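Local coordinates for protein CT_858 (Chlamydia trachomatis, PDB 3DOR) that acts as the secreted chlamydial protease CPAF, probably a serine-type endopeptidase, captured here in its mature, dimeric form, at residues 400-405 and 409-414; 322-327 and 354-359; 98-103 and 168-173. All coordinates share one frame; numbering follows the deposited sequence.

Interaction 1: 400-405 and 409-414; sequences DNMEGY and LQVAEY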
loop_
_atom_site.group_PDB
_atom_site.type_symbol
_atom_site.label_atom_id
_atom_site.label_comp_id
_atom_site.label_asym_id
_atom_site.label_seq_id
_atom_site.Cartn_x
_atom_site.Cartn_y
_atom_site.Cartn_z
ATOM N N ASP B 400 -0.552 -0.532 -25.049
ATOM C CA ASP B 400 -0.920 -1.467 -26.106
ATOM C C ASP B 400 -1.701 -2.660 -25.563
ATOM O O ASP B 400 -2.474 -3.281 -26.287
ATOM C CB ASP B 400 0.320 -1.955 -26.864
ATOM C CG ASP B 400 0.977 -0.848 -27.697
ATOM O OD1 ASP B 400 0.282 0.120 -28.080
ATOM O OD2 ASP B 400 2.189 -0.963 -27.985
ATOM N N ASN B 401 -1.495 -2.985 -24.293
ATOM C CA ASN B 401 -2.224 -4.083 -23.679
ATOM C C ASN B 401 -2.238 -3.910 -22.176
ATOM O O ASN B 401 -1.361 -3.258 -21.609
ATOM C CB ASN B 401 -1.593 -5.435 -24.028
ATOM C CG ASN B 401 -0.210 -5.601 -23.436
ATOM O OD1 ASN B 401 0.788 -5.582 -24.155
ATOM N ND2 ASN B 401 -0.140 -5.753 -22.113
ATOM N N MET B 402 -3.241 -4.494 -21.533
ATOM C CA MET B 402 -3.365 -4.421 -20.087
ATOM C C MET B 402 -3.072 -5.808 -19.535
ATOM O O MET B 402 -3.928 -6.702 -19.545
ATOM C CB MET B 402 -4.770 -3.952 -19.704
ATOM C CG MET B 402 -5.011 -2.486 -20.052
ATOM S SD MET B 402 -6.748 -2.024 -20.008
ATOM C CE MET B 402 -6.978 -1.781 -18.204
ATOM N N GLU B 403 -1.837 -5.970 -19.069
ATOM C CA GLU B 403 -1.350 -7.235 -18.535
ATOM C C GLU B 403 -1.573 -8.370 -19.526
ATOM O O GLU B 403 -1.943 -9.489 -19.157
ATOM C CB GLU B 403 -2.004 -7.539 -17.182
ATOM C CG GLU B 403 -1.562 -6.548 -16.111
ATOM C CD GLU B 403 -2.053 -6.901 -14.721
ATOM O OE1 GLU B 403 -1.738 -8.014 -14.236
ATOM O OE2 GLU B 403 -2.746 -6.059 -14.111
ATOM N N GLY B 404 -1.336 -8.054 -20.797
ATOM C CA GLY B 404 -1.483 -9.029 -21.855
ATOM C C GLY B 404 -2.729 -8.841 -22.690
ATOM O O GLY B 404 -2.738 -9.188 -23.873
ATOM N N TYR B 405 -3.790 -8.300 -22.097
ATOM C CA TYR B 405 -5.026 -8.124 -22.851
ATOM C C TYR B 405 -4.929 -6.965 -23.836
ATOM O O TYR B 405 -4.645 -5.829 -23.453
ATOM C CB TYR B 405 -6.212 -7.914 -21.916
ATOM C CG TYR B 405 -7.540 -8.137 -22.600
ATOM C CD1 TYR B 405 -8.093 -9.414 -22.688
ATOM C CD2 TYR B 405 -8.242 -7.074 -23.163
ATOM C CE1 TYR B 405 -9.320 -9.629 -23.319
ATOM C CE2 TYR B 405 -9.475 -7.277 -23.802
ATOM C CZ TYR B 405 -10.005 -8.557 -23.874
ATOM O OH TYR B 405 -11.209 -8.761 -24.505
ATOM N N LEU B 409 -10.645 0.175 -28.823
ATOM C CA LEU B 409 -11.576 1.261 -28.561
ATOM C C LEU B 409 -12.671 0.551 -27.750
ATOM O O LEU B 409 -13.267 1.119 -26.836
ATOM C CB LEU B 409 -12.174 1.793 -29.868
ATOM C CG LEU B 409 -12.374 3.306 -30.047
ATOM C CD1 LEU B 409 -13.474 3.519 -31.077
ATOM C CD2 LEU B 409 -12.743 3.987 -28.733
ATOM N N GLN B 410 -12.914 -0.708 -28.104
ATOM C CA GLN B 410 -13.910 -1.533 -27.425
ATOM C C GLN B 410 -13.569 -1.605 -25.943
ATOM O O GLN B 410 -14.443 -1.526 -25.081
ATOM C CB GLN B 410 -13.926 -2.946 -28.023
ATOM C CG GLN B 410 -14.845 -3.932 -27.293
ATOM C CD GLN B 410 -16.268 -3.403 -27.113
ATOM O OE1 GLN B 410 -16.518 -2.497 -26.307
ATOM N NE2 GLN B 410 -17.205 -3.964 -27.870
ATOM N N VAL B 411 -12.281 -1.745 -25.659
ATOM C CA VAL B 411 -11.806 -1.812 -24.291
ATOM C C VAL B 411 -12.043 -0.470 -23.607
ATOM O O VAL B 411 -12.540 -0.426 -22.475
ATOM C CB VAL B 411 -10.305 -2.194 -24.256
ATOM C CG1 VAL B 411 -9.733 -1.988 -22.867
ATOM C CG2 VAL B 411 -10.146 -3.658 -24.680
ATOM N N ALA B 412 -11.709 0.619 -24.295
ATOM C CA ALA B 412 -11.911 1.955 -23.736
ATOM C C ALA B 412 -13.394 2.157 -23.447
ATOM O O ALA B 412 -13.760 2.661 -22.392
ATOM C CB ALA B 412 -11.406 3.028 -24.709
ATOM N N GLU B 413 -14.247 1.743 -24.380
ATOM C CA GLU B 413 -15.683 1.878 -24.198
ATOM C C GLU B 413 -16.185 1.037 -23.028
ATOM O O GLU B 413 -17.110 1.444 -22.328
ATOM C CB GLU B 413 -16.424 1.492 -25.480
ATOM C CG GLU B 413 -16.218 2.486 -26.619
ATOM C CD GLU B 413 -16.566 3.912 -26.207
ATOM O OE1 GLU B 413 -17.648 4.105 -25.615
ATOM O OE2 GLU B 413 -15.767 4.840 -26.470
ATOM N N TYR B 414 -15.585 -0.132 -22.817
ATOM C CA TYR B 414 -15.983 -0.985 -21.699
ATOM C C TYR B 414 -15.651 -0.277 -20.395
ATOM O O TYR B 414 -16.465 -0.245 -19.474
ATOM C CB TYR B 414 -15.241 -2.328 -21.727
ATOM C CG TYR B 414 -15.844 -3.388 -22.618
ATOM C CD1 TYR B 414 -15.037 -4.377 -23.178
ATOM C CD2 TYR B 414 -17.221 -3.440 -22.869
ATOM C CE1 TYR B 414 -15.573 -5.391 -23.959
ATOM C CE2 TYR B 414 -17.769 -4.454 -23.653
ATOM C CZ TYR B 414 -16.933 -5.431 -24.193
ATOM O OH TYR B 414 -17.440 -6.460 -24.960
#
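Val411 holds two partners with its forked side chain, one methyl on each: CG2 meets the ring of Tyr405 and CG1 the sulfur of Met402. The first approach is edge-on. CG2 lies in the plane of the ring, 3.8 Å from Tyr405 CE2, while the two side chains run past each other in opposite directions. Met402 passes Val411 likewise, its chain bent at the last torsion (chi3 81°), with SD 4.1 Å from Val411 CG1. A branched residue suits the helix here because its short fork serves both neighbours at once. Tyr405 sends its ring across with CG anti to the backbone N (chi1 -163°), and the phenol oxygen continues to a hydrogen bond with His446 N, which fixes the far end. Met402 and Tyr405 are the ends of a type I' turn with Glu403 and Gly404 at its corners, closed by Tyr405 N to Met402 O (3.0 Å); Met402 N to Tyr405 O (2.7 Å) completes the two-residue hairpin. Gly404 fits because a side chain at its backbone angles would jam against the preceding carbonyl. No hydrogen bond spans the two segments: apolar fit joins hairpin to helix 409-428, and the buried hydroxyl of Tyr405 is satisfied at His446.

Interaction 2: 322-327 and 354-359; sequences KIIQVF and SMLTDR. With SO4 (sulfate ion), chain Q.
Ile324 of helix 316-330 meets the chain just past helix 346-354 with both its branches. Its CG2 rests 3.6 Å from the carbonyl O of Met355, and its CD1 lies 3.9 Å from CD2 of Leu356, the two side chains crossing at about a right angle. With CG2 anti to the backbone N and CG1 beside it (chi1 -58°), the isoleucine offers one methyl to the backbone and the other to a side chain. Met355 starts toward the helix, then turns away from Ile324 to pack on Phe320 and Ala321. Apolar residues suit these positions, buried between helix, loop and sheet: Leu356 also reaches Ile336, and Phe327 touches strand 278-284. The carbonyl oxygen of Leu356 accepts a bond from Arg481. Farther out, Thr357 OG1 donates to a lone pair of Arg359 O (2.6 Å), tying its side chain to the backbone two residues on. The extended Arg359 chain grips a sulfate, probably from the crystallisation liquor, edge-on: NE to O2 at 2.7 Å and NH2 to O4 at 3.0 Å, both nearly straight; NH2 also bonds Asn479 O. Helix 316-330 links the neighbouring parallel strands 290-297 and 333-337, a beta-alpha-beta crossover in the mixed sheet of the S41 peptidase region, of the ClpP/crotonase clan.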
loop_
_atom_site.group_PDB
_atom_site.type_symbol
_atom_site.label_atom_id
_atom_site.label_comp_id
_atom_site.label_asym_id
_atom_site.label_seq_id
_atom_site.Cartn_x
_atom_site.Cartn_y
_atom_site.Cartn_z
ATOM N N LYS B 322 3.664 -17.316 -27.607
ATOM C CA LYS B 322 4.569 -18.118 -28.438
ATOM C C LYS B 322 4.179 -19.605 -28.412
ATOM O O LYS B 322 4.171 -20.288 -29.440
ATOM C CB LYS B 322 6.013 -18.006 -27.935
ATOM C CG LYS B 322 6.621 -16.614 -27.930
ATOM C CD LYS B 322 7.182 -16.248 -29.287
ATOM C CE LYS B 322 7.977 -14.945 -29.221
ATOM N NZ LYS B 322 9.148 -15.074 -28.318
ATOM N N ILE B 323 3.878 -20.107 -27.222
ATOM C CA ILE B 323 3.506 -21.507 -27.069
ATOM C C ILE B 323 2.211 -21.828 -27.810
ATOM O O ILE B 323 2.124 -22.837 -28.513
ATOM C CB ILE B 323 3.368 -21.869 -25.573
ATOM C CG1 ILE B 323 4.706 -21.629 -24.868
ATOM C CG2 ILE B 323 2.951 -23.321 -25.423
ATOM C CD1 ILE B 323 4.609 -21.520 -23.339
ATOM N N ILE B 324 1.206 -20.974 -27.666
ATOM C CA ILE B 324 -0.054 -21.215 -28.348
ATOM C C ILE B 324 0.119 -21.226 -29.868
ATOM O O ILE B 324 -0.492 -22.044 -30.561
ATOM C CB ILE B 324 -1.117 -20.175 -27.956
ATOM C CG1 ILE B 324 -1.339 -20.207 -26.441
ATOM C CG2 ILE B 324 -2.429 -20.496 -28.664
ATOM C CD1 ILE B 324 -1.720 -21.589 -25.901
ATOM N N GLN B 325 0.949 -20.331 -30.396
ATOM C CA GLN B 325 1.177 -20.326 -31.838
ATOM C C GLN B 325 1.764 -21.674 -32.250
ATOM O O GLN B 325 1.389 -22.232 -33.269
ATOM C CB GLN B 325 2.117 -19.188 -32.246
ATOM C CG GLN B 325 1.407 -17.863 -32.442
ATOM C CD GLN B 325 2.361 -16.728 -32.796
ATOM O OE1 GLN B 325 3.313 -16.444 -32.055
ATOM N NE2 GLN B 325 2.107 -16.067 -33.926
ATOM N N VAL B 326 2.685 -22.205 -31.456
ATOM C CA VAL B 326 3.260 -23.509 -31.762
ATOM C C VAL B 326 2.165 -24.577 -31.722
ATOM O O VAL B 326 2.108 -25.447 -32.588
ATOM C CB VAL B 326 4.363 -23.889 -30.755
ATOM C CG1 VAL B 326 4.713 -25.386 -30.893
ATOM C CG2 VAL B 326 5.605 -23.032 -31.006
ATOM N N PHE B 327 1.294 -24.512 -30.718
ATOM C CA PHE B 327 0.214 -25.499 -30.586
ATOM C C PHE B 327 -0.766 -25.421 -31.753
ATOM O O PHE B 327 -1.229 -26.444 -32.248
ATOM C CB PHE B 327 -0.571 -25.296 -29.273
ATOM C CG PHE B 327 0.160 -25.744 -28.027
ATOM C CD1 PHE B 327 -0.163 -25.203 -26.789
ATOM C CD2 PHE B 327 1.119 -26.740 -28.077
ATOM C CE1 PHE B 327 0.460 -25.657 -25.620
ATOM C CE2 PHE B 327 1.742 -27.196 -26.918
ATOM C CZ PHE B 327 1.413 -26.656 -25.692
ATOM N N SER B 354 -8.096 -14.778 -24.042
ATOM C CA SER B 354 -8.176 -14.180 -25.374
ATOM C C SER B 354 -7.365 -14.954 -26.417
ATOM O O SER B 354 -7.644 -14.870 -27.608
ATOM C CB SER B 354 -7.717 -12.709 -25.348
ATOM O OG SER B 354 -6.308 -12.611 -25.380
ATOM N N MET B 355 -6.383 -15.730 -25.978
ATOM C CA MET B 355 -5.581 -16.486 -26.924
ATOM C C MET B 355 -6.048 -17.928 -27.094
ATOM O O MET B 355 -5.466 -18.695 -27.873
ATOM C CB MET B 355 -4.115 -16.447 -26.500
ATOM C CG MET B 355 -3.520 -15.038 -26.548
ATOM S SD MET B 355 -1.770 -14.983 -26.102
ATOM C CE MET B 355 -1.836 -14.335 -24.480
ATOM N N LEU B 356 -7.113 -18.292 -26.386
ATOM C CA LEU B 356 -7.626 -19.652 -26.467
ATOM C C LEU B 356 -8.979 -19.741 -27.145
ATOM O O LEU B 356 -9.721 -20.701 -26.936
ATOM C CB LEU B 356 -7.724 -20.245 -25.074
ATOM C CG LEU B 356 -6.399 -20.325 -24.319
ATOM C CD1 LEU B 356 -6.670 -20.675 -22.861
ATOM C CD2 LEU B 356 -5.502 -21.357 -24.981
ATOM N N THR B 357 -9.307 -18.735 -27.949
ATOM C CA THR B 357 -10.585 -18.728 -28.645
ATOM C C THR B 357 -10.534 -17.887 -29.913
ATOM O O THR B 357 -9.690 -16.999 -30.040
ATOM C CB THR B 357 -11.700 -18.171 -27.747
ATOM O OG1 THR B 357 -12.944 -18.219 -28.456
ATOM C CG2 THR B 357 -11.400 -16.723 -27.355
ATOM N N ASP B 358 -11.435 -18.181 -30.849
ATOM C CA ASP B 358 -11.528 -17.430 -32.098
ATOM C C ASP B 358 -12.879 -16.712 -32.143
ATOM O O ASP B 358 -13.222 -16.058 -33.131
ATOM C CB ASP B 358 -11.365 -18.360 -33.312
ATOM C CG ASP B 358 -12.439 -19.440 -33.390
ATOM O OD1 ASP B 358 -13.189 -19.627 -32.410
ATOM O OD2 ASP B 358 -12.522 -20.117 -34.435
ATOM N N ARG B 359 -13.634 -16.841 -31.056
ATOM C CA ARG B 359 -14.947 -16.212 -30.912
ATOM C C ARG B 359 -15.028 -15.567 -29.529
ATOM O O ARG B 359 -14.367 -16.003 -28.588
ATOM C CB ARG B 359 -16.071 -17.255 -31.071
ATOM C CG ARG B 359 -16.038 -18.410 -30.052
ATOM C CD ARG B 359 -17.039 -19.512 -30.419
ATOM N NE ARG B 359 -16.942 -20.685 -29.551
ATOM C CZ ARG B 359 -17.554 -20.809 -28.378
ATOM N NH1 ARG B 359 -18.320 -19.829 -27.920
ATOM N NH2 ARG B 359 -17.403 -21.914 -27.663
HETATM S S SO4 Q . -15.637 -23.997 -30.254
HETATM O O1 SO4 Q . -14.462 -24.874 -30.644
HETATM O O2 SO4 Q . -15.283 -22.560 -30.566
HETATM O O3 SO4 Q . -16.883 -24.362 -31.041
HETATM O O4 SO4 Q . -15.893 -24.237 -28.780
#

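Interaction 3: 98-103 and 168-173; sequences FYFVDI and LKIRRP
One aromatic ring, that of Phe100, makes all the side-chain contact here, touching Ile170 and Leu168 on a strand with which its own strand shares no hydrogen bond. Strands 98-103 and 165-171 each pair with strand 115-119, and the ring bridges between them within the antiparallel sheet of the PDZ-like region. Its CE1 comes within 3.6 Å of Ile170 CG2, and that same methyl is 4.1 Å from Phe100 CZ. Leu168 is looser, its CD1 standing 4.4 Å from Phe100 CZ. Both aliphatic groups approach the ring obliquely, and the Ile170 side chain crosses that of Phe100 at about a right angle.

Ile170 points CG2 at the ring while CG1 sits between the backbone N and the carbonyl carbon (chi1 64°). Two residues apart on an extended strand, Leu168 and Ile170 face the same way, whereas Lys169 turns from the contact and lies along Glu118 and Glu179. A large flat phenylalanine suits the first strand because it can span the gap to a strand that is not its neighbour; it rests on Leu116 and Ile110 too. The position of Phe100 is set by its backbone, bonded to Gly113 and Asp114. Immediately afterwards Val101 and Asp102 both face Thr89 in a classic beta bulge, a kink in the strand's pairing with 83-92, and Asp102 OD1 takes a weak bond from Ile103 N (123°).

Past Ile170 come two arginines, and Arg172 forms a salt bridge with Asp114. The contact itself is made by three buried, apolar side chains, Phe100, Leu168 and Ile170: no hydrogen bond crosses between the segments, and dispersion and the exclusion of water hold the ring to its two aliphatic partners, while charges lie toward the margins.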
loop_
_atom_site.group_PDB
_atom_site.type_symbol
_atom_site.label_atom_id
_atom_site.label_comp_id
_atom_site.label_asym_id
_atom_site.label_seq_id
_atom_site.Cartn_x
_atom_site.Cartn_y
_atom_site.Cartn_z
ATOM N N PHE B 98 -5.678 -41.241 3.354
ATOM C CA PHE B 98 -4.606 -40.268 3.219
ATOM C C PHE B 98 -3.279 -40.955 2.947
ATOM O O PHE B 98 -2.877 -41.846 3.695
ATOM C CB PHE B 98 -4.504 -39.416 4.483
ATOM C CG PHE B 98 -5.724 -38.586 4.748
ATOM C CD1 PHE B 98 -6.831 -39.135 5.385
ATOM C CD2 PHE B 98 -5.781 -37.262 4.330
ATOM C CE1 PHE B 98 -7.980 -38.373 5.601
ATOM C CE2 PHE B 98 -6.928 -36.490 4.542
ATOM C CZ PHE B 98 -8.028 -37.049 5.179
ATOM N N TYR B 99 -2.604 -40.541 1.877
ATOM C CA TYR B 99 -1.319 -41.130 1.507
ATOM C C TYR B 99 -0.185 -40.120 1.425
ATOM O O TYR B 99 -0.385 -38.979 1.009
ATOM C CB TYR B 99 -1.412 -41.831 0.152
ATOM C CG TYR B 99 -2.385 -42.978 0.109
ATOM C CD1 TYR B 99 -3.723 -42.773 -0.230
ATOM C CD2 TYR B 99 -1.972 -44.272 0.422
ATOM C CE1 TYR B 99 -4.633 -43.836 -0.254
ATOM C CE2 TYR B 99 -2.868 -45.338 0.403
ATOM C CZ TYR B 99 -4.192 -45.112 0.067
ATOM O OH TYR B 99 -5.079 -46.157 0.074
ATOM N N PHE B 100 1.009 -40.550 1.824
ATOM C CA PHE B 100 2.184 -39.700 1.748
ATOM C C PHE B 100 2.595 -39.688 0.272
ATOM O O PHE B 100 2.770 -40.750 -0.331
ATOM C CB PHE B 100 3.328 -40.269 2.602
ATOM C CG PHE B 100 3.126 -40.102 4.091
ATOM C CD1 PHE B 100 2.402 -41.039 4.820
ATOM C CD2 PHE B 100 3.639 -38.994 4.753
ATOM C CE1 PHE B 100 2.192 -40.878 6.186
ATOM C CE2 PHE B 100 3.435 -38.819 6.117
ATOM C CZ PHE B 100 2.709 -39.763 6.838
ATOM N N VAL B 101 2.712 -38.501 -0.318
ATOM C CA VAL B 101 3.120 -38.396 -1.718
ATOM C C VAL B 101 4.480 -37.736 -1.835
ATOM O O VAL B 101 5.036 -37.636 -2.928
ATOM C CB VAL B 101 2.117 -37.596 -2.575
ATOM C CG1 VAL B 101 0.833 -38.388 -2.736
ATOM C CG2 VAL B 101 1.851 -36.230 -1.935
ATOM N N ASP B 102 5.019 -37.281 -0.710
ATOM C CA ASP B 102 6.336 -36.674 -0.733
ATOM C C ASP B 102 7.006 -36.649 0.636
ATOM O O ASP B 102 6.359 -36.432 1.663
ATOM C CB ASP B 102 6.259 -35.263 -1.315
ATOM C CG ASP B 102 7.566 -34.831 -1.960
ATOM O OD1 ASP B 102 8.458 -35.691 -2.131
ATOM O OD2 ASP B 102 7.693 -33.637 -2.303
ATOM N N ILE B 103 8.316 -36.889 0.623
ATOM C CA ILE B 103 9.145 -36.900 1.821
ATOM C C ILE B 103 10.273 -35.904 1.562
ATOM O O ILE B 103 10.999 -36.030 0.574
ATOM C CB ILE B 103 9.761 -38.298 2.056
ATOM C CG1 ILE B 103 8.668 -39.373 2.036
ATOM C CG2 ILE B 103 10.513 -38.316 3.376
ATOM C CD1 ILE B 103 7.566 -39.161 3.048
ATOM N N LEU B 168 3.346 -40.600 14.270
ATOM C CA LEU B 168 2.522 -40.773 13.087
ATOM C C LEU B 168 2.303 -42.264 12.882
ATOM O O LEU B 168 3.264 -43.014 12.712
ATOM C CB LEU B 168 3.227 -40.189 11.861
ATOM C CG LEU B 168 3.697 -38.734 11.944
ATOM C CD1 LEU B 168 4.391 -38.356 10.646
ATOM C CD2 LEU B 168 2.514 -37.820 12.199
ATOM N N LYS B 169 1.050 -42.705 12.929
ATOM C CA LYS B 169 0.777 -44.113 12.705
ATOM C C LYS B 169 0.461 -44.278 11.223
ATOM O O LYS B 169 -0.452 -43.643 10.695
ATOM C CB LYS B 169 -0.406 -44.602 13.539
ATOM C CG LYS B 169 -0.596 -46.110 13.434
ATOM C CD LYS B 169 -1.805 -46.605 14.230
ATOM C CE LYS B 169 -1.901 -48.126 14.170
ATOM N NZ LYS B 169 -3.010 -48.668 15.008
ATOM N N ILE B 170 1.215 -45.141 10.562
ATOM C CA ILE B 170 1.035 -45.371 9.141
ATOM C C ILE B 170 0.820 -46.848 8.834
ATOM O O ILE B 170 1.078 -47.717 9.673
ATOM C CB ILE B 170 2.285 -44.924 8.384
ATOM C CG1 ILE B 170 3.470 -45.795 8.822
ATOM C CG2 ILE B 170 2.586 -43.463 8.698
ATOM C CD1 ILE B 170 4.712 -45.644 7.982
ATOM N N ARG B 171 0.330 -47.129 7.633
ATOM C CA ARG B 171 0.168 -48.509 7.211
ATOM C C ARG B 171 0.894 -48.680 5.892
ATOM O O ARG B 171 0.741 -47.867 4.984
ATOM C CB ARG B 171 -1.299 -48.900 7.031
ATOM C CG ARG B 171 -1.432 -50.282 6.379
ATOM C CD ARG B 171 -2.692 -51.010 6.784
ATOM N NE ARG B 171 -3.878 -50.228 6.485
ATOM C CZ ARG B 171 -4.847 -49.998 7.361
ATOM N NH1 ARG B 171 -4.754 -50.505 8.590
ATOM N NH2 ARG B 171 -5.893 -49.250 7.011
ATOM N N ARG B 172 1.699 -49.730 5.797
ATOM C CA ARG B 172 2.446 -50.012 4.583
ATOM C C ARG B 172 1.483 -50.574 3.564
ATOM O O ARG B 172 0.413 -51.082 3.922
ATOM C CB ARG B 172 3.532 -51.052 4.843
ATOM C CG ARG B 172 4.528 -50.676 5.916
ATOM C CD ARG B 172 5.228 -49.367 5.618
ATOM N NE ARG B 172 6.461 -49.274 6.390
ATOM C CZ ARG B 172 7.263 -48.216 6.411
ATOM N NH1 ARG B 172 6.963 -47.135 5.696
ATOM N NH2 ARG B 172 8.367 -48.246 7.152
ATOM N N PRO B 173 1.844 -50.497 2.276
ATOM C CA PRO B 173 0.938 -51.037 1.262
ATOM C C PRO B 173 0.718 -52.541 1.405
ATOM O O PRO B 173 -0.329 -53.054 1.001
ATOM C CB PRO B 173 1.605 -50.644 -0.061
ATOM C CG PRO B 173 3.034 -50.407 0.301
ATOM C CD PRO B 173 2.958 -49.764 1.657
#

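Interactions 1 and 2 are neighbours, with centres about 18 Å apart, and both lie in the S41 peptidase region. They touch directly where Tyr405 CE1 packs 4.0 Å from Ser354 CB, so segment 354-359 meets the hairpin through Ser354 and helix 316-330 through the two residues that follow it. Interaction 3 belongs to the PDZ-like region and stands apart: its centre is about 50 Å from that of interaction 1, on the other side of the chain's centre, and about 41 Å from that of interaction 2, with nearest atoms about 30 Å and 24 Å away. Along the sequence the three follow one another without overlap, interaction 3 first. The sulfate belongs to interaction 2 alone.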